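Local coordinates for protein putative mannose-6-phosphate isomerase YvyI (Bacillus subtilis, PDB 1QWR) that probably catalyses the interconversion of D-mannose 6-phosphate and D-fructose 6-phosphate, with one zinc ion bound per subunit, at residues D104-E109 / F214-N219; E17-G22 / S208-H213; E66-H71 / G76-D81; F167-S172 / G228-S233; T244-Q247 / S252-K255. One frame throughout, in Å; residues are numbered along the deposited sequence. Where two conformers were deposited one is given.

The contacts spread over a single-chain, mostly antiparallel beta protein with a catalytic and a cupin domain. Along the chain, contact 3 lies between the two segments of contact 2. Contact 1 alternates with contacts 2 and 4, and contact 5 follows all the others. Contacts 4 and 5 are neighbours, with centres about 9 Å apart. They meet where residues 228-233 run beside strand 240-247. Contacts 1 and 2 adjoin in sequence, since 208-213 leads into helix 214-220, but their centres lie about 20 Å apart. Both draw a late segment onto the catalytic domain, near the zinc and the putative active-site arginine. Contact 3 lies away from these sites. Contact 5 is a local hairpin of the cupin domain.

Contact 1 of 5, residues D104-E109 / F214-N219; sequences DYYAGE and FAKAVN
Y106 and N219 mark the closest backbone approach of helices 104-110 and 214-220, with their CA atoms 8.8 Å apart. That gap is spanned mainly by one side chain. Y106 has CG anti to the backbone N (chi1 -163°), which sends the phenol across to the other helix. Its OH lies 3.4 Å from N219 CB and 3.7 Å from K216 CG. The contact is therefore a phenol end set against aliphatic carbons one helical turn apart. Y106 and N219 run roughly at right angles, yet the phenol ring and the amide plane are only 18° apart. This is a surface contact between helices of the phosphomannose isomerase type I fold. The side chain of Y106 is about 9 Å from that of the zinc ligand H101. The side chain of K216 is about 9 Å from that of R196, probably an active-site residue. The N219 amide is turned back on its own helix: ND2 donates to A215 O at 2.9 Å, from above the carbonyl plane. A215 O also accepts the backbone N-H of N219. K216 is extended beyond CG, and its NZ forms a salt bridge with E111, just past the end of helix 104-110.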
# COMPACT_ATOMS: atom_id res chain seq x y z
N ASP A 104 1.34 -4.96 -15.88
CA ASP A 104 2.65 -5.58 -16.03
C ASP A 104 3.21 -5.51 -17.46
O ASP A 104 4.42 -5.30 -17.67
CB ASP A 104 2.62 -7.06 -15.60
CG ASP A 104 2.43 -7.25 -14.11
OD1 ASP A 104 2.60 -6.28 -13.33
OD2 ASP A 104 2.12 -8.41 -13.71
N TYR A 105 2.35 -5.71 -18.44
CA TYR A 105 2.81 -5.67 -19.82
C TYR A 105 3.31 -4.28 -20.22
O TYR A 105 4.44 -4.13 -20.72
CB TYR A 105 1.69 -6.07 -20.78
CG TYR A 105 2.08 -5.88 -22.23
CD1 TYR A 105 3.01 -6.74 -22.83
CD2 TYR A 105 1.57 -4.82 -22.97
CE1 TYR A 105 3.41 -6.55 -24.16
CE2 TYR A 105 1.97 -4.61 -24.29
CZ TYR A 105 2.89 -5.48 -24.87
OH TYR A 105 3.29 -5.26 -26.17
N TYR A 106 2.48 -3.27 -20.02
CA TYR A 106 2.88 -1.93 -20.41
C TYR A 106 4.07 -1.42 -19.63
O TYR A 106 4.95 -0.76 -20.19
CB TYR A 106 1.73 -0.95 -20.24
CG TYR A 106 1.96 0.34 -21.00
CD1 TYR A 106 1.56 0.47 -22.34
CD2 TYR A 106 2.59 1.44 -20.40
CE1 TYR A 106 1.79 1.65 -23.07
CE2 TYR A 106 2.82 2.64 -21.11
CZ TYR A 106 2.42 2.73 -22.45
OH TYR A 106 2.65 3.88 -23.18
N ALA A 107 4.10 -1.72 -18.33
CA ALA A 107 5.20 -1.30 -17.47
C ALA A 107 6.49 -1.95 -17.91
O ALA A 107 7.53 -1.30 -18.00
CB ALA A 107 4.91 -1.66 -16.00
N GLY A 108 6.43 -3.25 -18.17
CA GLY A 108 7.61 -3.98 -18.59
C GLY A 108 8.11 -3.47 -19.93
O GLY A 108 9.31 -3.29 -20.11
N GLU A 109 7.20 -3.22 -20.86
CA GLU A 109 7.56 -2.72 -22.18
C GLU A 109 8.08 -1.29 -22.21
O GLU A 109 9.02 -0.97 -22.95
CB GLU A 109 6.35 -2.81 -23.13
CG GLU A 109 6.00 -4.24 -23.52
CD GLU A 109 7.16 -4.93 -24.20
OE1 GLU A 109 7.55 -4.48 -25.29
OE2 GLU A 109 7.68 -5.92 -23.65
N PHE A 214 1.39 12.52 -20.01
CA PHE A 214 0.11 12.50 -20.71
C PHE A 214 -0.10 11.32 -21.67
O PHE A 214 -1.08 10.59 -21.54
CB PHE A 214 -0.06 13.83 -21.47
CG PHE A 214 -1.49 14.17 -21.81
CD1 PHE A 214 -2.53 13.32 -21.44
CD2 PHE A 214 -1.80 15.34 -22.50
CE1 PHE A 214 -3.86 13.63 -21.77
CE2 PHE A 214 -3.12 15.66 -22.83
CZ PHE A 214 -4.15 14.80 -22.46
N ALA A 215 0.81 11.14 -22.62
CA ALA A 215 0.70 10.06 -23.61
C ALA A 215 0.64 8.70 -22.95
O ALA A 215 -0.26 7.90 -23.22
CB ALA A 215 1.89 10.11 -24.58
N LYS A 216 1.60 8.43 -22.07
CA LYS A 216 1.63 7.14 -21.40
C LYS A 216 0.39 6.90 -20.57
O LYS A 216 -0.11 5.78 -20.53
CB LYS A 216 2.89 7.03 -20.53
CG LYS A 216 4.16 6.77 -21.34
CD LYS A 216 5.36 6.55 -20.44
CE LYS A 216 6.56 6.08 -21.24
NZ LYS A 216 7.72 5.80 -20.35
N ALA A 217 -0.12 7.94 -19.91
CA ALA A 217 -1.31 7.78 -19.09
C ALA A 217 -2.49 7.40 -19.97
O ALA A 217 -3.28 6.50 -19.64
CB ALA A 217 -1.63 9.10 -18.36
N VAL A 218 -2.63 8.08 -21.09
CA VAL A 218 -3.74 7.77 -21.99
C VAL A 218 -3.60 6.36 -22.55
O VAL A 218 -4.58 5.61 -22.64
CB VAL A 218 -3.82 8.82 -23.12
CG1 VAL A 218 -4.95 8.45 -24.07
CG2 VAL A 218 -4.09 10.20 -22.50
N ASN A 219 -2.38 5.98 -22.89
CA ASN A 219 -2.13 4.63 -23.41
C ASN A 219 -2.44 3.56 -22.35
O ASN A 219 -2.99 2.50 -22.66
CB ASN A 219 -0.68 4.48 -23.85
CG ASN A 219 -0.46 4.93 -25.28
OD1 ASN A 219 -0.85 4.23 -26.22
ND2 ASN A 219 0.15 6.08 -25.45

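Contact 2 of 5, residues E17-G22 / S208-H213; sequences EKIWGG and SPRELH. With SO4 (sulfate ion), chain C.
R210 reaches over to K18, I19 and W20, and a sulfate ion ties K18, W20 and R210 together. Hydrogen bonds to the sulfate dominate. Its O2 accepts from K18 NZ, from W20 NE1 and from R210 NH1, each at 2.9 Å. The W20 and R210 bonds are nearly straight (165° and 166°), with O2 near the indole and guanidinium planes. The R210 chain bends at chi3 (-64°), which turns the guanidinium edge to the sulfate. R210 NH2 adds a bond to sulfate O1 at 3.0 Å. Water 1 accepts from both K18 NZ and R210 NH1. Aliphatic carbons pack on the flat groups. I19 CD1 lies 3.7 Å from R210 NE, and I19 CG1 sits over one guanidinium face, toward its rim. K18 CB lies 3.6 Å above the centre of the W20 ring, inside the type I turn from K18 to G21. D199 forms a salt bridge with R210 NE. With R210 replaced by an alanine, the sulfate would probably lose two donors and D199 its salt-bridge mate. S97, K99 and R196, probably an active-site residue, also bind the sulfate. K18 NZ and R210 NH1 come within 4.1 Å because both bind the same oxygen. The sulfate probably came from the crystallisation liquor, but so many donors round one anion are consistent with a pocket for the substrate phosphate.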
# COMPACT_ATOMS: atom_id res chain seq x y z
N GLU A 17 9.57 12.27 0.87
CA GLU A 17 8.96 13.60 0.91
C GLU A 17 8.01 13.77 -0.28
O GLU A 17 8.25 13.24 -1.36
CB GLU A 17 10.04 14.68 0.84
CG GLU A 17 10.87 14.80 2.08
CD GLU A 17 12.01 15.79 1.91
OE1 GLU A 17 11.77 16.91 1.41
OE2 GLU A 17 13.14 15.45 2.30
N LYS A 18 6.93 14.52 -0.07
CA LYS A 18 5.94 14.77 -1.11
C LYS A 18 5.38 16.16 -0.90
O LYS A 18 5.18 16.59 0.24
CB LYS A 18 4.80 13.75 -1.02
CG LYS A 18 5.17 12.34 -1.45
CD LYS A 18 5.24 12.22 -2.97
CE LYS A 18 5.60 10.80 -3.40
NZ LYS A 18 5.54 10.59 -4.88
N ILE A 19 5.10 16.86 -1.99
CA ILE A 19 4.55 18.20 -1.83
C ILE A 19 3.22 18.12 -1.10
O ILE A 19 2.84 19.07 -0.43
CB ILE A 19 4.35 18.92 -3.20
CG1 ILE A 19 3.27 18.22 -4.04
CG2 ILE A 19 5.66 18.93 -3.95
CD1 ILE A 19 2.94 18.97 -5.35
N TRP A 20 2.52 16.99 -1.22
CA TRP A 20 1.23 16.82 -0.56
C TRP A 20 1.34 16.15 0.81
O TRP A 20 0.33 15.85 1.46
CB TRP A 20 0.29 16.01 -1.46
CG TRP A 20 0.88 14.74 -2.03
CD1 TRP A 20 1.41 14.56 -3.29
CD2 TRP A 20 0.99 13.46 -1.37
NE1 TRP A 20 1.84 13.26 -3.45
CE2 TRP A 20 1.60 12.57 -2.29
CE3 TRP A 20 0.64 12.99 -0.10
CZ2 TRP A 20 1.85 11.22 -1.97
CZ3 TRP A 20 0.90 11.66 0.22
CH2 TRP A 20 1.50 10.79 -0.72
N GLY A 21 2.57 15.92 1.25
CA GLY A 21 2.79 15.27 2.53
C GLY A 21 2.71 16.21 3.73
O GLY A 21 2.60 17.43 3.59
N GLY A 22 2.75 15.61 4.92
CA GLY A 22 2.67 16.38 6.15
C GLY A 22 3.54 15.78 7.24
O GLY A 22 4.63 15.30 6.97
N SER A 208 10.44 23.47 -8.98
CA SER A 208 10.12 22.93 -10.31
C SER A 208 8.84 22.11 -10.30
O SER A 208 8.55 21.42 -9.32
CB SER A 208 11.27 22.06 -10.82
OG SER A 208 12.46 22.81 -10.96
N PRO A 209 8.05 22.18 -11.38
CA PRO A 209 6.78 21.43 -11.49
C PRO A 209 7.08 19.94 -11.57
O PRO A 209 8.14 19.55 -12.04
CB PRO A 209 6.18 21.92 -12.81
CG PRO A 209 7.01 23.13 -13.20
CD PRO A 209 8.37 22.83 -12.66
N ARG A 210 6.17 19.10 -11.10
CA ARG A 210 6.42 17.67 -11.17
C ARG A 210 6.08 17.15 -12.57
O ARG A 210 5.19 17.68 -13.24
CB ARG A 210 5.63 16.93 -10.09
CG ARG A 210 6.00 17.42 -8.68
CD ARG A 210 5.60 16.42 -7.62
NE ARG A 210 4.15 16.23 -7.55
CZ ARG A 210 3.57 15.17 -6.98
NH1 ARG A 210 4.34 14.21 -6.45
NH2 ARG A 210 2.25 15.04 -6.96
N GLU A 211 6.80 16.11 -12.99
CA GLU A 211 6.63 15.50 -14.31
C GLU A 211 5.24 14.93 -14.59
O GLU A 211 4.66 14.26 -13.75
CB GLU A 211 7.64 14.37 -14.47
CG GLU A 211 8.80 14.65 -15.39
CD GLU A 211 9.61 13.40 -15.66
OE1 GLU A 211 9.07 12.48 -16.32
OE2 GLU A 211 10.78 13.33 -15.21
N LEU A 212 4.73 15.20 -15.79
CA LEU A 212 3.43 14.67 -16.21
C LEU A 212 3.76 13.69 -17.35
O LEU A 212 4.79 13.83 -18.01
CB LEU A 212 2.51 15.80 -16.71
CG LEU A 212 2.19 16.93 -15.71
CD1 LEU A 212 1.14 17.86 -16.32
CD2 LEU A 212 1.68 16.35 -14.40
N HIS A 213 2.91 12.69 -17.55
CA HIS A 213 3.15 11.68 -18.57
C HIS A 213 1.82 11.49 -19.29
O HIS A 213 1.20 10.43 -19.18
CB HIS A 213 3.56 10.36 -17.90
CG HIS A 213 4.40 10.54 -16.67
ND1 HIS A 213 5.78 10.42 -16.68
CD2 HIS A 213 4.06 10.87 -15.40
CE1 HIS A 213 6.25 10.66 -15.47
NE2 HIS A 213 5.23 10.93 -14.67
S SO4 C . 1.86 11.27 -6.50
O1 SO4 C . 0.87 12.36 -6.73
O2 SO4 C . 2.94 11.75 -5.63
O3 SO4 C . 2.40 10.80 -7.78
O4 SO4 C . 1.16 10.15 -5.83
O HOH W 1 7.29 13.11 -5.84

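Contact 3 of 5, residues E66-H71 / G76-D81; sequences ELWEEH and GGVEGD
W68, V78 and D81 have the most surface buried here, W68 far ahead. With chi1 at -179°, the W68 CB-CG bond runs opposite the backbone N and carries the indole off helix 64-70, edge-first against the backbone of residues 78-81. The pyrrole N-H makes the single direct hydrogen bond between the segments. W68 NE1 donates to G80 O at 3.1 Å with an angle of 147°. The acceptor lies near the indole plane, but the donor sits well above the carbonyl plane of G80, not on a lone pair. D81 O lies near the indole plane too, 3.6 Å from W68 NE1. At the other end, the V78 CG2 methyl touches W68 CH2 at 3.5 Å, and the two side chains cross at about a right angle. D81 meets the helix through its backbone, since its CB points away. Water 2 donates to D81 O at 2.8 Å and to E69 OE2 at 2.7 Å, a second link beside the indole. G80 has a positive phi; a CB there would jam against the carbonyl O of E79 and come close to the indole. R72 donates hydrogen bonds to W68 O and V78 O and makes a cation-pi contact with the W68 ring. F75 and P84 also touch that ring. The contact thus folds the loop after helix 64-70 back along the helix, just before strand 85-92.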
# COMPACT_ATOMS: atom_id res chain seq x y z
N GLU A 66 17.81 -8.49 -0.53
CA GLU A 66 18.79 -9.53 -0.24
C GLU A 66 18.09 -10.77 0.35
O GLU A 66 18.49 -11.90 0.08
CB GLU A 66 19.87 -9.00 0.72
CG GLU A 66 20.92 -10.04 1.11
CD GLU A 66 22.18 -9.44 1.71
OE1 GLU A 66 23.05 -10.22 2.17
OE2 GLU A 66 22.30 -8.20 1.73
N LEU A 67 17.06 -10.55 1.15
CA LEU A 67 16.31 -11.68 1.71
C LEU A 67 15.62 -12.44 0.58
O LEU A 67 15.66 -13.66 0.50
CB LEU A 67 15.27 -11.20 2.71
CG LEU A 67 15.71 -11.04 4.16
CD1 LEU A 67 14.46 -10.94 5.03
CD2 LEU A 67 16.53 -12.26 4.59
N TRP A 68 14.98 -11.71 -0.32
CA TRP A 68 14.30 -12.39 -1.42
C TRP A 68 15.28 -13.18 -2.31
O TRP A 68 15.01 -14.32 -2.70
CB TRP A 68 13.55 -11.38 -2.30
CG TRP A 68 12.82 -12.00 -3.41
CD1 TRP A 68 13.21 -12.08 -4.74
CD2 TRP A 68 11.52 -12.56 -3.34
NE1 TRP A 68 12.20 -12.65 -5.48
CE2 TRP A 68 11.15 -12.95 -4.65
CE3 TRP A 68 10.62 -12.76 -2.29
CZ2 TRP A 68 9.92 -13.54 -4.93
CZ3 TRP A 68 9.39 -13.35 -2.57
CH2 TRP A 68 9.05 -13.72 -3.88
N GLU A 69 16.43 -12.58 -2.62
CA GLU A 69 17.34 -13.26 -3.53
C GLU A 69 18.21 -14.34 -2.91
O GLU A 69 18.51 -15.34 -3.57
CB GLU A 69 18.21 -12.21 -4.24
CG GLU A 69 17.36 -11.17 -4.99
CD GLU A 69 18.21 -10.21 -5.81
OE1 GLU A 69 19.44 -10.21 -5.62
OE2 GLU A 69 17.63 -9.45 -6.63
N GLU A 70 18.60 -14.15 -1.66
CA GLU A 70 19.46 -15.12 -0.99
C GLU A 70 18.79 -16.04 0.01
O GLU A 70 19.37 -17.05 0.39
CB GLU A 70 20.60 -14.39 -0.29
CG GLU A 70 21.37 -13.46 -1.20
CD GLU A 70 22.57 -12.84 -0.51
OE1 GLU A 70 22.44 -12.45 0.67
OE2 GLU A 70 23.63 -12.73 -1.16
N HIS A 71 17.58 -15.70 0.44
CA HIS A 71 16.88 -16.54 1.42
C HIS A 71 15.41 -16.77 1.09
O HIS A 71 14.55 -16.57 1.96
CB HIS A 71 17.01 -15.91 2.80
CG HIS A 71 18.42 -15.62 3.21
ND1 HIS A 71 19.29 -16.59 3.65
CD2 HIS A 71 19.14 -14.47 3.17
CE1 HIS A 71 20.48 -16.06 3.86
NE2 HIS A 71 20.42 -14.77 3.57
N GLY A 76 8.73 -19.09 1.59
CA GLY A 76 8.13 -20.33 1.11
C GLY A 76 8.55 -20.77 -0.27
O GLY A 76 7.85 -21.56 -0.93
N GLY A 77 9.70 -20.28 -0.71
CA GLY A 77 10.22 -20.65 -2.02
C GLY A 77 9.39 -20.22 -3.21
O GLY A 77 9.51 -20.81 -4.27
N VAL A 78 8.56 -19.20 -3.06
CA VAL A 78 7.73 -18.76 -4.19
C VAL A 78 8.56 -18.18 -5.32
O VAL A 78 9.65 -17.64 -5.11
CB VAL A 78 6.68 -17.75 -3.75
CG1 VAL A 78 5.63 -18.45 -2.89
CG2 VAL A 78 7.32 -16.63 -2.99
N GLU A 79 8.02 -18.30 -6.53
CA GLU A 79 8.67 -17.83 -7.74
C GLU A 79 8.55 -16.33 -7.99
O GLU A 79 7.63 -15.67 -7.49
CB GLU A 79 8.06 -18.54 -8.96
CG GLU A 79 9.09 -19.17 -9.87
CD GLU A 79 9.73 -20.39 -9.25
OE1 GLU A 79 10.28 -20.28 -8.12
OE2 GLU A 79 9.68 -21.47 -9.89
N GLY A 80 9.49 -15.81 -8.78
CA GLY A 80 9.48 -14.40 -9.12
C GLY A 80 10.87 -13.78 -9.03
O GLY A 80 11.66 -14.10 -8.13
N ASP A 81 11.18 -12.89 -9.96
CA ASP A 81 12.49 -12.25 -9.94
C ASP A 81 12.62 -11.30 -8.75
O ASP A 81 13.71 -11.04 -8.27
CB ASP A 81 12.74 -11.43 -11.21
CG ASP A 81 12.71 -12.25 -12.48
OD1 ASP A 81 13.20 -13.39 -12.48
OD2 ASP A 81 12.20 -11.73 -13.50
O HOH W 2 14.97 -9.08 -6.64

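Contact 4 of 5, residues F167-S172 / G228-S233; sequences FYYVPS and GYIDES
Y169 and I230 face each other across a gap too wide for strand pairing, with CA atoms 7.9 Å apart. No hydrogen bond joins the segments. The I230 side chain does most of the bridging. Its CB points toward strand 167-170. From there the side chain splits. CG2 turns to strand 240-247 and packs against F245 O. I230 CG1 is anti to the carbonyl carbon (chi1 -66°) and passes V246 CG2 at 4.1 Å. A bend at chi2 (67°) then brings I230 CD1 to Y169 CB at 4.0 Å. The tip therefore meets the root of the tyrosine, and CD1 lies obliquely beside the Y169 ring. F167 and E232 make the second touch, two residues along each segment. E232 OE2 lies 3.8 Å from F167 CB, a carboxylate oxygen against a methylene. The other oxygen, OE1, has a long, weak ion pair with K243. E232 CB rests against T244 O, so the glutamate also leans on strand 240-247. V246 fills in between, touching F167, Y169 and I230. Strand 167-170 pairs with strand 119-126, which carries the zinc ligand E119. The side chains of Y169 and E119 are about 7 Å apart. The arrangement joins the loop before strand 233-237 to strand 167-170, in the sheet that carries the metal site, in keeping with the cupin make-up of type I phosphomannose isomerases.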
# COMPACT_ATOMS: atom_id res chain seq x y z
N PHE A 167 -12.48 0.33 2.10
CA PHE A 167 -11.44 -0.36 1.34
C PHE A 167 -11.74 -0.19 -0.13
O PHE A 167 -12.88 -0.39 -0.55
CB PHE A 167 -11.40 -1.86 1.65
CG PHE A 167 -10.33 -2.61 0.87
CD1 PHE A 167 -9.05 -2.78 1.40
CD2 PHE A 167 -10.61 -3.16 -0.38
CE1 PHE A 167 -8.06 -3.50 0.69
CE2 PHE A 167 -9.63 -3.87 -1.09
CZ PHE A 167 -8.35 -4.04 -0.54
N TYR A 168 -10.73 0.20 -0.90
CA TYR A 168 -10.89 0.38 -2.35
C TYR A 168 -9.82 -0.39 -3.12
O TYR A 168 -8.64 -0.28 -2.83
CB TYR A 168 -10.81 1.86 -2.74
CG TYR A 168 -11.91 2.68 -2.13
CD1 TYR A 168 -11.74 3.29 -0.90
CD2 TYR A 168 -13.17 2.75 -2.74
CE1 TYR A 168 -12.81 3.95 -0.27
CE2 TYR A 168 -14.24 3.39 -2.12
CZ TYR A 168 -14.05 3.99 -0.89
OH TYR A 168 -15.13 4.57 -0.23
N TYR A 169 -10.26 -1.15 -4.12
CA TYR A 169 -9.33 -1.90 -4.95
C TYR A 169 -9.12 -1.04 -6.20
O TYR A 169 -10.09 -0.53 -6.78
CB TYR A 169 -9.96 -3.24 -5.31
CG TYR A 169 -9.04 -4.15 -6.07
CD1 TYR A 169 -7.98 -4.78 -5.44
CD2 TYR A 169 -9.26 -4.42 -7.42
CE1 TYR A 169 -7.15 -5.67 -6.12
CE2 TYR A 169 -8.44 -5.30 -8.12
CZ TYR A 169 -7.39 -5.93 -7.45
OH TYR A 169 -6.63 -6.86 -8.11
N VAL A 170 -7.86 -0.87 -6.60
CA VAL A 170 -7.52 -0.01 -7.74
C VAL A 170 -6.73 -0.76 -8.81
O VAL A 170 -5.51 -0.76 -8.82
CB VAL A 170 -6.68 1.20 -7.28
CG1 VAL A 170 -6.59 2.24 -8.42
CG2 VAL A 170 -7.28 1.81 -6.03
N PRO A 171 -7.45 -1.42 -9.73
CA PRO A 171 -6.79 -2.18 -10.80
C PRO A 171 -5.89 -1.26 -11.60
O PRO A 171 -6.20 -0.08 -11.76
CB PRO A 171 -7.96 -2.67 -11.65
CG PRO A 171 -9.10 -2.75 -10.67
CD PRO A 171 -8.91 -1.52 -9.83
N SER A 172 -4.77 -1.77 -12.11
CA SER A 172 -3.91 -0.94 -12.93
C SER A 172 -4.80 -0.52 -14.11
O SER A 172 -5.73 -1.27 -14.50
CB SER A 172 -2.71 -1.74 -13.44
OG SER A 172 -3.15 -2.89 -14.14
N GLY A 228 -15.18 -2.09 -10.86
CA GLY A 228 -15.10 -3.52 -10.62
C GLY A 228 -15.90 -3.87 -9.38
O GLY A 228 -16.42 -2.99 -8.69
N TYR A 229 -16.01 -5.16 -9.08
CA TYR A 229 -16.75 -5.55 -7.90
C TYR A 229 -15.99 -6.52 -7.02
O TYR A 229 -15.46 -7.53 -7.50
CB TYR A 229 -18.10 -6.16 -8.26
CG TYR A 229 -18.97 -6.33 -7.04
CD1 TYR A 229 -19.55 -5.23 -6.43
CD2 TYR A 229 -19.15 -7.59 -6.45
CE1 TYR A 229 -20.29 -5.36 -5.25
CE2 TYR A 229 -19.89 -7.73 -5.28
CZ TYR A 229 -20.46 -6.61 -4.69
OH TYR A 229 -21.18 -6.74 -3.52
N ILE A 230 -15.93 -6.22 -5.73
CA ILE A 230 -15.26 -7.09 -4.77
C ILE A 230 -16.22 -7.37 -3.63
O ILE A 230 -16.99 -6.50 -3.21
CB ILE A 230 -13.96 -6.45 -4.18
CG1 ILE A 230 -12.90 -6.27 -5.27
CG2 ILE A 230 -13.39 -7.36 -3.09
CD1 ILE A 230 -13.25 -5.27 -6.35
N ASP A 231 -16.19 -8.60 -3.13
CA ASP A 231 -17.07 -8.98 -2.04
C ASP A 231 -16.23 -9.18 -0.79
O ASP A 231 -15.25 -9.92 -0.80
CB ASP A 231 -17.82 -10.26 -2.39
CG ASP A 231 -16.89 -11.39 -2.78
OD1 ASP A 231 -16.11 -11.22 -3.74
OD2 ASP A 231 -16.93 -12.45 -2.12
N GLU A 232 -16.60 -8.50 0.29
CA GLU A 232 -15.86 -8.63 1.54
C GLU A 232 -16.55 -9.69 2.39
O GLU A 232 -17.73 -10.00 2.19
CB GLU A 232 -15.84 -7.30 2.27
CG GLU A 232 -15.33 -6.14 1.43
CD GLU A 232 -15.45 -4.81 2.15
OE1 GLU A 232 -16.44 -4.61 2.88
OE2 GLU A 232 -14.56 -3.96 1.96
N SER A 233 -15.78 -10.27 3.32
CA SER A 233 -16.26 -11.29 4.24
C SER A 233 -15.68 -11.00 5.61
O SER A 233 -14.56 -10.47 5.72
CB SER A 233 -15.78 -12.68 3.83
OG SER A 233 -16.53 -13.20 2.76

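Contact 5 of 5, residues T244-Q247 / S252-K255; sequences TFVQ and SVYK
Two residues, F245 and V246, lie opposite the single V253, a classic beta bulge in the hairpin of strands 240-247 and 252-259. The hairpin belongs to the cupin domain. The two short strands run antiparallel at 175°, with axes 4.7 Å apart. The tight part is the bulge itself. F245 N donates to V253 O at 2.9 Å, and V253 N donates to V246 O at 3.0 Å. S252 CA adds a CA-H...O contact to the same V246 oxygen. F245 CG is anti to its carbonyl carbon (chi1 -66°), which lays the ring beside the opposite strand: F245 CE2 is 3.6 Å from K255 CB, and F245 CD2 is 4.1 Å from V253 CG1. V246 CG1 and V253 CG2 add to this packed side. F167 stacks on the F245 ring, and Y122 touches it as well. Replacing F245 with an alanine would probably open a gap beside K255 CB and leave the F167 ring without its stacking partner. On the other face S252 is covered, while T244 and Y254 are partly exposed. T244 and Y254 point the same way, and T244 OG1 lies 3.4 Å from Y254 CD1, at the ring edge. S252 OG rests on Q247 CA. The phenol OH is held by H318 on strand 312-318. The loose end is Q247, which is exposed, its amide almost perpendicular to the phenol ring. Q247 NE2 makes only a weak hydrogen bond to Y254 OH, at 3.4 Å.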
# COMPACT_ATOMS: atom_id res chain seq x y z
N THR A 244 -11.89 -9.90 5.39
CA THR A 244 -11.21 -10.24 4.14
C THR A 244 -11.69 -9.17 3.15
O THR A 244 -12.88 -9.13 2.79
CB THR A 244 -11.63 -11.63 3.63
OG1 THR A 244 -11.24 -12.63 4.59
CG2 THR A 244 -10.97 -11.94 2.28
N PHE A 245 -10.78 -8.29 2.73
CA PHE A 245 -11.15 -7.21 1.81
C PHE A 245 -11.13 -7.65 0.36
O PHE A 245 -11.96 -7.23 -0.44
CB PHE A 245 -10.20 -6.03 1.96
CG PHE A 245 -10.28 -5.34 3.29
CD1 PHE A 245 -11.43 -4.64 3.65
CD2 PHE A 245 -9.18 -5.34 4.15
CE1 PHE A 245 -11.48 -3.94 4.86
CE2 PHE A 245 -9.22 -4.64 5.37
CZ PHE A 245 -10.37 -3.94 5.72
N VAL A 246 -10.15 -8.48 0.02
CA VAL A 246 -10.01 -8.93 -1.35
C VAL A 246 -9.05 -10.10 -1.43
O VAL A 246 -8.15 -10.27 -0.59
CB VAL A 246 -9.48 -7.78 -2.28
CG1 VAL A 246 -8.02 -7.42 -1.92
CG2 VAL A 246 -9.60 -8.19 -3.74
N GLN A 247 -9.30 -10.94 -2.43
CA GLN A 247 -8.46 -12.09 -2.70
C GLN A 247 -8.29 -12.02 -4.20
O GLN A 247 -9.03 -12.66 -4.96
CB GLN A 247 -9.16 -13.36 -2.24
CG GLN A 247 -9.28 -13.41 -0.72
CD GLN A 247 -9.91 -14.69 -0.22
OE1 GLN A 247 -10.99 -15.07 -0.64
NE2 GLN A 247 -9.23 -15.36 0.70
N SER A 252 -4.00 -10.58 -1.53
CA SER A 252 -5.20 -10.77 -0.71
C SER A 252 -4.89 -9.87 0.49
O SER A 252 -3.76 -9.89 1.01
CB SER A 252 -5.35 -12.22 -0.24
OG SER A 252 -5.63 -13.10 -1.35
N VAL A 253 -5.87 -9.09 0.93
CA VAL A 253 -5.67 -8.17 2.03
C VAL A 253 -6.75 -8.36 3.08
O VAL A 253 -7.91 -8.56 2.72
CB VAL A 253 -5.69 -6.71 1.53
CG1 VAL A 253 -5.34 -5.73 2.69
CG2 VAL A 253 -4.66 -6.57 0.38
N TYR A 254 -6.35 -8.27 4.35
CA TYR A 254 -7.26 -8.50 5.48
C TYR A 254 -7.02 -7.54 6.63
O TYR A 254 -5.97 -6.92 6.74
CB TYR A 254 -7.00 -9.88 6.07
CG TYR A 254 -6.90 -11.00 5.09
CD1 TYR A 254 -7.92 -11.94 4.97
CD2 TYR A 254 -5.76 -11.14 4.28
CE1 TYR A 254 -7.82 -12.99 4.09
CE2 TYR A 254 -5.65 -12.19 3.38
CZ TYR A 254 -6.70 -13.12 3.29
OH TYR A 254 -6.59 -14.21 2.45
N LYS A 255 -8.01 -7.46 7.52
CA LYS A 255 -7.86 -6.65 8.71
C LYS A 255 -8.04 -7.60 9.90
O LYS A 255 -8.98 -8.41 9.91
CB LYS A 255 -8.90 -5.52 8.80
CG LYS A 255 -8.79 -4.73 10.12
CD LYS A 255 -9.49 -3.36 10.08
CE LYS A 255 -10.99 -3.48 10.20
NZ LYS A 255 -11.59 -2.11 10.43